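Local coordinates for protein beta-L-arabinobiosidase (Bacteroides thetaiotaomicron, PDB 5MQR) that is a glycoside hydrolase that probably cleaves arabinose-containing glycans, consistent with a role in plant pectin breakdown by a gut bacterium, at residues L278-L283 with N306-I311; L258-K263 with W294-L299. One frame throughout, in Å; residues are numbered along the deposited sequence.

How the interactions relate
Both interactions involve the same four-stranded blade, built from strands 266-269, 275-278, 283-287 and 299-300. Interaction 1 is mostly buried and joins this blade to the next one. It relies on polar side chains, backbone carbonyls and waters lying between the two segments, with an isoleucine methyl packed at one end. Interaction 2 lies nearer the surface. It lays the chain leading into the blade against the approach to its last strand. Its chemistry is mainly apolar, with one long salt bridge at the rim. The two touch directly: Lys280 N lies 2.9 Å from Lys263 O, a probable hydrogen bond.

Interaction 1 (L278-L283 with N306-I311); sequences LWKHAL and NSNAKI
Lys280 crosses Asn308 at a slant and ends on its backbone. Its chain is extended beyond CG, and NZ donates to Asn308 O at 2.9 Å. The bond is nearly collinear with the carbonyl (C=O...N angle 162°). The same NZ is hydrogen-bonded to the phenolic ester oxygen (OH) of the phosphotyrosine at position 371, so two acceptors grip the ammonium group.

His281 lies alongside Asn308, both side chains pointing the same way. The imidazole and amide planes are 55° apart, and His281 NE2 is 3.0 Å from Asn308 OD1. Ser307 O sits over one face of the ring, displaced toward its rim. This carbonyl also takes a weak, bent hydrogen bond from His281 N at 2.8 Å. One water bridges His281 ND1, weakly, and Asn306 O; another lies between His281 O and Asn306 O. Asn306 turns its ND2 to Asn326 O.

At the other end Ile311 makes the apolar contact. Its CG1 is anti to the backbone N (chi1 172°), which leaves CG2 between that N and the carbonyl carbon. Ile311 CG2 lies 3.4 Å from Trp279 O and 4.0 Å from Ala282 CA. Leu278 CB flanks the same methyl at 4.2 Å.

The loop between strands 275-278 and 283-287 thus packs on the connection from strand 299-300 to strand 311-315, the first strand of the next blade. Strand 321-325 backs Leu278 and Ile311.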
ATOM      1  N   LEU A 278     -11.743  -8.424 -24.520  1.00 24.55           N
ATOM      2  CA  LEU A 278     -10.456  -8.049 -25.089  1.00 23.85           C
ATOM      3  C   LEU A 278     -10.098  -9.061 -26.184  1.00 24.34           C
ATOM      4  O   LEU A 278     -10.434 -10.256 -26.101  1.00 23.75           O
ATOM      5  CB  LEU A 278      -9.344  -8.023 -24.035  1.00 22.51           C
ATOM      6  CG  LEU A 278      -9.440  -6.882 -23.022  1.00 22.26           C
ATOM      7  CD1 LEU A 278      -8.628  -7.149 -21.761  1.00 21.81           C
ATOM      8  CD2 LEU A 278      -9.022  -5.552 -23.633  1.00 22.11           C
ATOM      9  N   TRP A 279      -9.429  -8.547 -27.204  1.00 24.34           N
ATOM     10  CA  TRP A 279      -8.890  -9.335 -28.270  1.00 25.09           C
ATOM     11  C   TRP A 279      -7.479  -8.818 -28.544  1.00 25.08           C
ATOM     12  O   TRP A 279      -7.044  -7.828 -27.948  1.00 24.29           O
ATOM     13  CB  TRP A 279      -9.741  -9.124 -29.509  1.00 25.58           C
ATOM     14  CG  TRP A 279     -11.164  -9.650 -29.513  1.00 26.00           C
ATOM     15  CD1 TRP A 279     -11.582 -10.921 -29.876  1.00 26.38           C
ATOM     16  CD2 TRP A 279     -12.358  -8.894 -29.282  1.00 25.94           C
ATOM     17  NE1 TRP A 279     -12.949 -10.996 -29.833  1.00 26.62           N
ATOM     18  CE2 TRP A 279     -13.454  -9.770 -29.483  1.00 26.63           C
ATOM     19  CE3 TRP A 279     -12.609  -7.572 -28.898  1.00 25.80           C
ATOM     20  CZ2 TRP A 279     -14.786  -9.358 -29.319  1.00 27.05           C
ATOM     21  CZ3 TRP A 279     -13.936  -7.152 -28.733  1.00 26.35           C
ATOM     22  CH2 TRP A 279     -15.008  -8.050 -28.946  1.00 27.09           C
ATOM     23  N   LYS A 280      -6.776  -9.459 -29.465  1.00 26.48           N
ATOM     24  CA  LYS A 280      -5.496  -8.937 -29.967  1.00 27.98           C
ATOM     25  C   LYS A 280      -5.566  -7.464 -30.412  1.00 29.49           C
ATOM     26  O   LYS A 280      -6.609  -6.995 -30.934  1.00 30.44           O
ATOM     27  CB  LYS A 280      -5.021  -9.759 -31.156  1.00 29.00           C
ATOM     28  CG  LYS A 280      -4.424 -11.100 -30.791  1.00 29.07           C
ATOM     29  CD  LYS A 280      -3.615 -11.647 -31.959  1.00 29.57           C
ATOM     30  CE  LYS A 280      -3.029 -13.002 -31.617  1.00 29.69           C
ATOM     31  NZ  LYS A 280      -2.007 -13.350 -32.638  1.00 30.78           N
ATOM     32  N   HIS A 281      -4.451  -6.755 -30.207  1.00 30.11           N
ATOM     33  CA  HIS A 281      -4.347  -5.284 -30.415  1.00 30.81           C
ATOM     34  C   HIS A 281      -5.149  -4.505 -29.384  1.00 29.52           C
ATOM     35  O   HIS A 281      -5.412  -3.316 -29.545  1.00 29.16           O
ATOM     36  CB  HIS A 281      -4.739  -4.864 -31.844  1.00 32.95           C
ATOM     37  CG  HIS A 281      -3.966  -5.577 -32.907  1.00 35.64           C
ATOM     38  ND1 HIS A 281      -2.668  -5.236 -33.237  1.00 36.70           N
ATOM     39  CD2 HIS A 281      -4.296  -6.623 -33.702  1.00 37.31           C
ATOM     40  CE1 HIS A 281      -2.233  -6.038 -34.192  1.00 37.39           C
ATOM     41  NE2 HIS A 281      -3.202  -6.887 -34.493  1.00 37.92           N
ATOM     42  N   ALA A 282      -5.506  -5.188 -28.304  1.00 28.40           N
ATOM     43  CA  ALA A 282      -6.407  -4.675 -27.309  1.00 27.24           C
ATOM     44  C   ALA A 282      -7.696  -4.061 -27.890  1.00 26.51           C
ATOM     45  O   ALA A 282      -8.219  -3.098 -27.344  1.00 25.71           O
ATOM     46  CB  ALA A 282      -5.653  -3.704 -26.409  1.00 26.74           C
ATOM     47  N   LEU A 283      -8.228  -4.632 -28.977  1.00 26.71           N
ATOM     48  CA  LEU A 283      -9.618  -4.343 -29.335  1.00 27.40           C
ATOM     49  C   LEU A 283     -10.493  -4.723 -28.129  1.00 26.65           C
ATOM     50  O   LEU A 283     -10.187  -5.657 -27.357  1.00 25.49           O
ATOM     51  CB  LEU A 283     -10.095  -5.076 -30.592  1.00 28.41           C
ATOM     52  CG  LEU A 283      -9.387  -4.769 -31.928  1.00 29.60           C
ATOM     53  CD1 LEU A 283      -9.957  -5.607 -33.054  1.00 30.09           C
ATOM     54  CD2 LEU A 283      -9.456  -3.311 -32.334  1.00 30.09           C
ATOM     55  N   ASN A 306      -0.096  -2.178 -27.223  1.00 24.71           N
ATOM     56  CA  ASN A 306      -0.264  -3.596 -27.396  1.00 25.33           C
ATOM     57  C   ASN A 306      -0.347  -3.832 -28.879  1.00 26.39           C
ATOM     58  O   ASN A 306      -0.764  -2.964 -29.659  1.00 26.28           O
ATOM     59  CB  ASN A 306      -1.539  -4.110 -26.693  1.00 25.23           C
ATOM     60  CG  ASN A 306      -1.608  -5.636 -26.605  1.00 25.49           C
ATOM     61  OD1 ASN A 306      -2.607  -6.240 -26.996  1.00 25.94           O
ATOM     62  ND2 ASN A 306      -0.540  -6.263 -26.115  1.00 25.25           N
ATOM     63  N   SER A 307       0.057  -5.024 -29.270  1.00 28.08           N
ATOM     64  CA  SER A 307       0.115  -5.363 -30.675  1.00 29.79           C
ATOM     65  C   SER A 307      -0.488  -6.755 -30.845  1.00 30.50           C
ATOM     66  O   SER A 307      -1.644  -6.959 -30.493  1.00 30.50           O
ATOM     67  CB  SER A 307       1.569  -5.223 -31.153  1.00 29.87           C
ATOM     68  OG  SER A 307       1.722  -5.654 -32.482  1.00 31.64           O
ATOM     69  N   ASN A 308       0.322  -7.715 -31.276  1.00 31.84           N
ATOM     70  CA  ASN A 308      -0.135  -8.936 -31.866  1.00 33.44           C
ATOM     71  C   ASN A 308      -0.015 -10.163 -30.974  1.00 31.19           C
ATOM     72  O   ASN A 308      -0.389 -11.247 -31.382  1.00 31.02           O
ATOM     73  CB  ASN A 308       0.716  -9.183 -33.115  1.00 37.52           C
ATOM     74  CG  ASN A 308      -0.117  -9.658 -34.260  1.00 42.00           C
ATOM     75  OD1 ASN A 308      -1.105  -9.013 -34.600  1.00 47.65           O
ATOM     76  ND2 ASN A 308       0.244 -10.800 -34.850  1.00 45.01           N
ATOM     77  N   ALA A 309       0.525 -10.009 -29.775  1.00 28.98           N
ATOM     78  CA  ALA A 309       0.915 -11.157 -28.967  1.00 27.98           C
ATOM     79  C   ALA A 309      -0.065 -11.494 -27.813  1.00 26.66           C
ATOM     80  O   ALA A 309       0.350 -12.122 -26.825  1.00 25.66           O
ATOM     81  CB  ALA A 309       2.323 -10.928 -28.442  1.00 27.63           C
ATOM     82  N   LYS A 310      -1.340 -11.112 -27.985  1.00 25.46           N
ATOM     83  CA  LYS A 310      -2.442 -11.233 -26.991  1.00 25.21           C
ATOM     84  C   LYS A 310      -2.357 -10.309 -25.756  1.00 24.39           C
ATOM     85  O   LYS A 310      -1.278  -9.943 -25.281  1.00 23.88           O
ATOM     86  CB  LYS A 310      -2.629 -12.655 -26.449  1.00 25.69           C
ATOM     87  CG  LYS A 310      -2.909 -13.747 -27.450  1.00 26.24           C
ATOM     88  CD  LYS A 310      -3.145 -15.067 -26.718  1.00 26.32           C
ATOM     89  CE  LYS A 310      -3.451 -16.199 -27.701  1.00 26.84           C
ATOM     90  NZ  LYS A 310      -3.732 -17.503 -27.039  1.00 26.71           N
ATOM     91  N   ILE A 311      -3.532  -9.985 -25.231  1.00 23.89           N
ATOM     92  CA  ILE A 311      -3.674  -9.318 -23.948  1.00 22.91           C
ATOM     93  C   ILE A 311      -4.676 -10.145 -23.121  1.00 22.48           C
ATOM     94  O   ILE A 311      -5.692 -10.632 -23.640  1.00 22.95           O
ATOM     95  CB  ILE A 311      -4.113  -7.853 -24.125  1.00 23.24           C
ATOM     96  CG1 ILE A 311      -4.450  -7.212 -22.763  1.00 23.86           C
ATOM     97  CG2 ILE A 311      -5.301  -7.738 -25.072  1.00 23.47           C
ATOM     98  CD1 ILE A 311      -4.448  -5.682 -22.774  1.00 24.03           C
TER
HETATM   99  O   HOH W   1      -0.722  -2.597 -32.689  1.00 37.89           O
HETATM  100  O   HOH W   2      -3.449  -1.168 -29.514  1.00 39.34           O

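Interaction 2 (L258-K263 with W294-L299); sequences LKKGYK and WAEPVL
Leu258 faces Trp294 and Tyr262 faces Val298 with CA atoms 7.4 and 9.3 Å apart, so side chains alone bridge the two segments and no hydrogen bond joins them. Gly261, the centre of an inverse gamma turn, bends the first segment between Lys260 and Tyr262.

Tyr262 and Val298 approach from opposite directions. The valine branch meets the phenol end of the ring: its CB lies 3.8 Å from Tyr262 OH, and Val298 CG2 is 3.9 Å from Tyr262 CE2. CG1 sits over one face, offset toward the rim. Lys260 CB covers the opposite face, and Leu258 CD2 lies at the edge in the ring plane. The phenol is thus packed between neighbours from both segments. Its ring also meets that of Trp279, the planes about 50° apart.

Leu258 reaches two residues. Its CB approaches Trp294 CD1 obliquely at 4.2 Å. With CG anti to the backbone N (chi1 -177°), its CD1 comes within 3.6 Å of Glu296 OE2. The glutamate chain folds at chi2 (-76°) and carries its carboxylate back toward the first segment. There OE2 forms a long salt bridge with Lys260 NZ at 3.7 Å. Both charged residues are exposed, and the long bridge lies at the solvent side of the contact. A cis peptide bond follows Glu296, before Pro297.

Trp294 lies deeper. Its ring meets Phe265, and NE1 makes a weak hydrogen bond to Gly291 O. The sequence Ser287-Trp294 fits the Asp-box pattern of BNR repeats, a turn that links the last two strands of a sialidase-type propeller blade. Trp294 is the closing tryptophan of that motif.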
ATOM      1  N   LEU A 258     -20.727 -12.959 -32.589  1.00 40.64           N
ATOM      2  CA  LEU A 258     -20.169 -11.836 -33.342  1.00 41.13           C
ATOM      3  C   LEU A 258     -19.253 -12.457 -34.380  1.00 40.97           C
ATOM      4  O   LEU A 258     -18.253 -13.060 -34.030  1.00 40.44           O
ATOM      5  CB  LEU A 258     -19.377 -10.900 -32.418  1.00 40.80           C
ATOM      6  CG  LEU A 258     -18.776  -9.625 -33.041  1.00 41.19           C
ATOM      7  CD1 LEU A 258     -19.868  -8.694 -33.563  1.00 41.73           C
ATOM      8  CD2 LEU A 258     -17.884  -8.890 -32.046  1.00 40.34           C
ATOM      9  N   LYS A 259     -19.596 -12.300 -35.651  1.00 42.25           N
ATOM     10  CA  LYS A 259     -18.963 -13.061 -36.723  1.00 43.59           C
ATOM     11  C   LYS A 259     -17.607 -12.542 -37.265  1.00 43.74           C
ATOM     12  O   LYS A 259     -16.889 -13.282 -37.935  1.00 44.21           O
ATOM     13  CB  LYS A 259     -19.983 -13.287 -37.834  1.00 45.15           C
ATOM     14  CG  LYS A 259     -21.015 -14.330 -37.414  1.00 46.19           C
ATOM     15  CD  LYS A 259     -22.334 -14.215 -38.163  1.00 47.84           C
ATOM     16  CE  LYS A 259     -23.340 -15.267 -37.702  1.00 48.23           C
ATOM     17  NZ  LYS A 259     -23.675 -15.087 -36.265  1.00 47.95           N
ATOM     18  N   LYS A 260     -17.241 -11.305 -36.950  1.00 44.45           N
ATOM     19  CA  LYS A 260     -15.927 -10.760 -37.330  1.00 44.29           C
ATOM     20  C   LYS A 260     -14.796 -11.477 -36.595  1.00 41.15           C
ATOM     21  O   LYS A 260     -14.910 -11.825 -35.415  1.00 38.94           O
ATOM     22  CB  LYS A 260     -15.849  -9.245 -37.066  1.00 46.04           C
ATOM     23  CG  LYS A 260     -16.615  -8.417 -38.083  1.00 49.58           C
ATOM     24  CD  LYS A 260     -17.307  -7.198 -37.467  1.00 51.65           C
ATOM     25  CE  LYS A 260     -18.234  -6.512 -38.480  1.00 54.08           C
ATOM     26  NZ  LYS A 260     -19.186  -5.562 -37.836  1.00 55.32           N
ATOM     27  N   GLY A 261     -13.692 -11.656 -37.311  1.00 40.29           N
ATOM     28  CA  GLY A 261     -12.542 -12.431 -36.846  1.00 38.84           C
ATOM     29  C   GLY A 261     -11.602 -11.657 -35.955  1.00 37.29           C
ATOM     30  O   GLY A 261     -10.426 -11.547 -36.241  1.00 37.43           O
ATOM     31  N   TYR A 262     -12.140 -11.123 -34.868  1.00 36.26           N
ATOM     32  CA  TYR A 262     -11.350 -10.544 -33.820  1.00 35.13           C
ATOM     33  C   TYR A 262     -10.724 -11.736 -33.120  1.00 33.84           C
ATOM     34  O   TYR A 262     -11.327 -12.814 -33.060  1.00 33.51           O
ATOM     35  CB  TYR A 262     -12.223  -9.725 -32.872  1.00 35.80           C
ATOM     36  CG  TYR A 262     -12.958  -8.568 -33.533  1.00 37.90           C
ATOM     37  CD1 TYR A 262     -12.287  -7.661 -34.377  1.00 38.36           C
ATOM     38  CD2 TYR A 262     -14.329  -8.377 -33.337  1.00 39.46           C
ATOM     39  CE1 TYR A 262     -12.955  -6.604 -34.987  1.00 38.94           C
ATOM     40  CE2 TYR A 262     -15.004  -7.317 -33.948  1.00 40.26           C
ATOM     41  CZ  TYR A 262     -14.309  -6.434 -34.759  1.00 39.58           C
ATOM     42  OH  TYR A 262     -14.982  -5.399 -35.342  1.00 40.16           O
ATOM     43  N   LYS A 263      -9.522 -11.550 -32.595  1.00 32.38           N
ATOM     44  CA  LYS A 263      -8.682 -12.690 -32.250  1.00 31.76           C
ATOM     45  C   LYS A 263      -8.431 -12.849 -30.780  1.00 29.03           C
ATOM     46  O   LYS A 263      -8.215 -11.869 -30.094  1.00 27.66           O
ATOM     47  CB  LYS A 263      -7.340 -12.555 -32.949  1.00 33.43           C
ATOM     48  CG  LYS A 263      -7.527 -12.223 -34.406  1.00 36.01           C
ATOM     49  CD  LYS A 263      -6.463 -12.798 -35.306  1.00 37.46           C
ATOM     50  CE  LYS A 263      -6.979 -12.746 -36.737  1.00 39.60           C
ATOM     51  NZ  LYS A 263      -5.870 -13.079 -37.660  1.00 40.88           N
ATOM     52  N   TRP A 294     -22.698  -7.471 -28.645  1.00 35.44           N
ATOM     53  CA  TRP A 294     -21.518  -6.691 -28.265  1.00 34.08           C
ATOM     54  C   TRP A 294     -21.607  -5.289 -28.814  1.00 34.62           C
ATOM     55  O   TRP A 294     -22.113  -5.087 -29.912  1.00 35.19           O
ATOM     56  CB  TRP A 294     -20.262  -7.395 -28.765  1.00 32.74           C
ATOM     57  CG  TRP A 294     -20.046  -8.704 -28.046  1.00 31.94           C
ATOM     58  CD1 TRP A 294     -20.466  -9.952 -28.452  1.00 32.50           C
ATOM     59  CD2 TRP A 294     -19.396  -8.899 -26.790  1.00 30.51           C
ATOM     60  NE1 TRP A 294     -20.108 -10.898 -27.522  1.00 31.36           N
ATOM     61  CE2 TRP A 294     -19.455 -10.279 -26.492  1.00 30.34           C
ATOM     62  CE3 TRP A 294     -18.773  -8.040 -25.878  1.00 29.79           C
ATOM     63  CZ2 TRP A 294     -18.909 -10.819 -25.340  1.00 29.56           C
ATOM     64  CZ3 TRP A 294     -18.234  -8.586 -24.725  1.00 29.23           C
ATOM     65  CH2 TRP A 294     -18.298  -9.974 -24.477  1.00 29.10           C
ATOM     66  N   ALA A 295     -21.137  -4.326 -28.039  1.00 35.12           N
ATOM     67  CA  ALA A 295     -21.222  -2.931 -28.443  1.00 37.75           C
ATOM     68  C   ALA A 295     -20.266  -2.666 -29.609  1.00 40.01           C
ATOM     69  O   ALA A 295     -19.123  -3.129 -29.601  1.00 39.75           O
ATOM     70  CB  ALA A 295     -20.927  -1.993 -27.273  1.00 36.67           C
ATOM     71  N   GLU A 296     -20.794  -1.974 -30.619  1.00 44.58           N
ATOM     72  CA  GLU A 296     -20.064  -1.429 -31.759  1.00 47.30           C
ATOM     73  C   GLU A 296     -19.883   0.100 -31.546  1.00 47.57           C
ATOM     74  O   GLU A 296     -20.619   0.715 -30.751  1.00 46.35           O
ATOM     75  CB  GLU A 296     -20.827  -1.706 -33.055  1.00 51.75           C
ATOM     76  CG  GLU A 296     -21.089  -3.195 -33.349  1.00 56.16           C
ATOM     77  CD  GLU A 296     -19.867  -3.982 -33.867  1.00 60.77           C
ATOM     78  OE1 GLU A 296     -18.759  -3.396 -33.954  1.00 68.62           O
ATOM     79  OE2 GLU A 296     -19.996  -5.195 -34.209  1.00 60.32           O
ATOM     80  N   PRO A 297     -18.879   0.720 -32.184  1.00 46.56           N
ATOM     81  CA  PRO A 297     -17.821   0.044 -32.961  1.00 44.59           C
ATOM     82  C   PRO A 297     -16.772  -0.600 -32.023  1.00 40.40           C
ATOM     83  O   PRO A 297     -16.585  -0.127 -30.898  1.00 38.49           O
ATOM     84  CB  PRO A 297     -17.204   1.209 -33.747  1.00 45.76           C
ATOM     85  CG  PRO A 297     -17.382   2.412 -32.813  1.00 46.59           C
ATOM     86  CD  PRO A 297     -18.461   2.086 -31.799  1.00 46.08           C
ATOM     87  N   VAL A 298     -16.144  -1.692 -32.461  1.00 37.33           N
ATOM     88  CA  VAL A 298     -15.097  -2.327 -31.671  1.00 35.38           C
ATOM     89  C   VAL A 298     -13.781  -1.659 -32.032  1.00 34.68           C
ATOM     90  O   VAL A 298     -13.294  -1.811 -33.151  1.00 35.30           O
ATOM     91  CB  VAL A 298     -14.989  -3.849 -31.923  1.00 34.75           C
ATOM     92  CG1 VAL A 298     -13.827  -4.434 -31.126  1.00 33.42           C
ATOM     93  CG2 VAL A 298     -16.289  -4.561 -31.560  1.00 35.20           C
ATOM     94  N   LEU A 299     -13.205  -0.941 -31.080  1.00 33.40           N
ATOM     95  CA  LEU A 299     -11.976  -0.224 -31.296  1.00 33.09           C
ATOM     96  C   LEU A 299     -10.906  -0.639 -30.298  1.00 32.07           C
ATOM     97  O   LEU A 299     -11.199  -1.239 -29.253  1.00 30.62           O
ATOM     98  CB  LEU A 299     -12.232   1.279 -31.177  1.00 33.70           C
ATOM     99  CG  LEU A 299     -13.273   1.872 -32.132  1.00 35.24           C
ATOM    100  CD1 LEU A 299     -13.465   3.350 -31.819  1.00 35.49           C
ATOM    101  CD2 LEU A 299     -12.922   1.659 -33.604  1.00 35.79           C
TER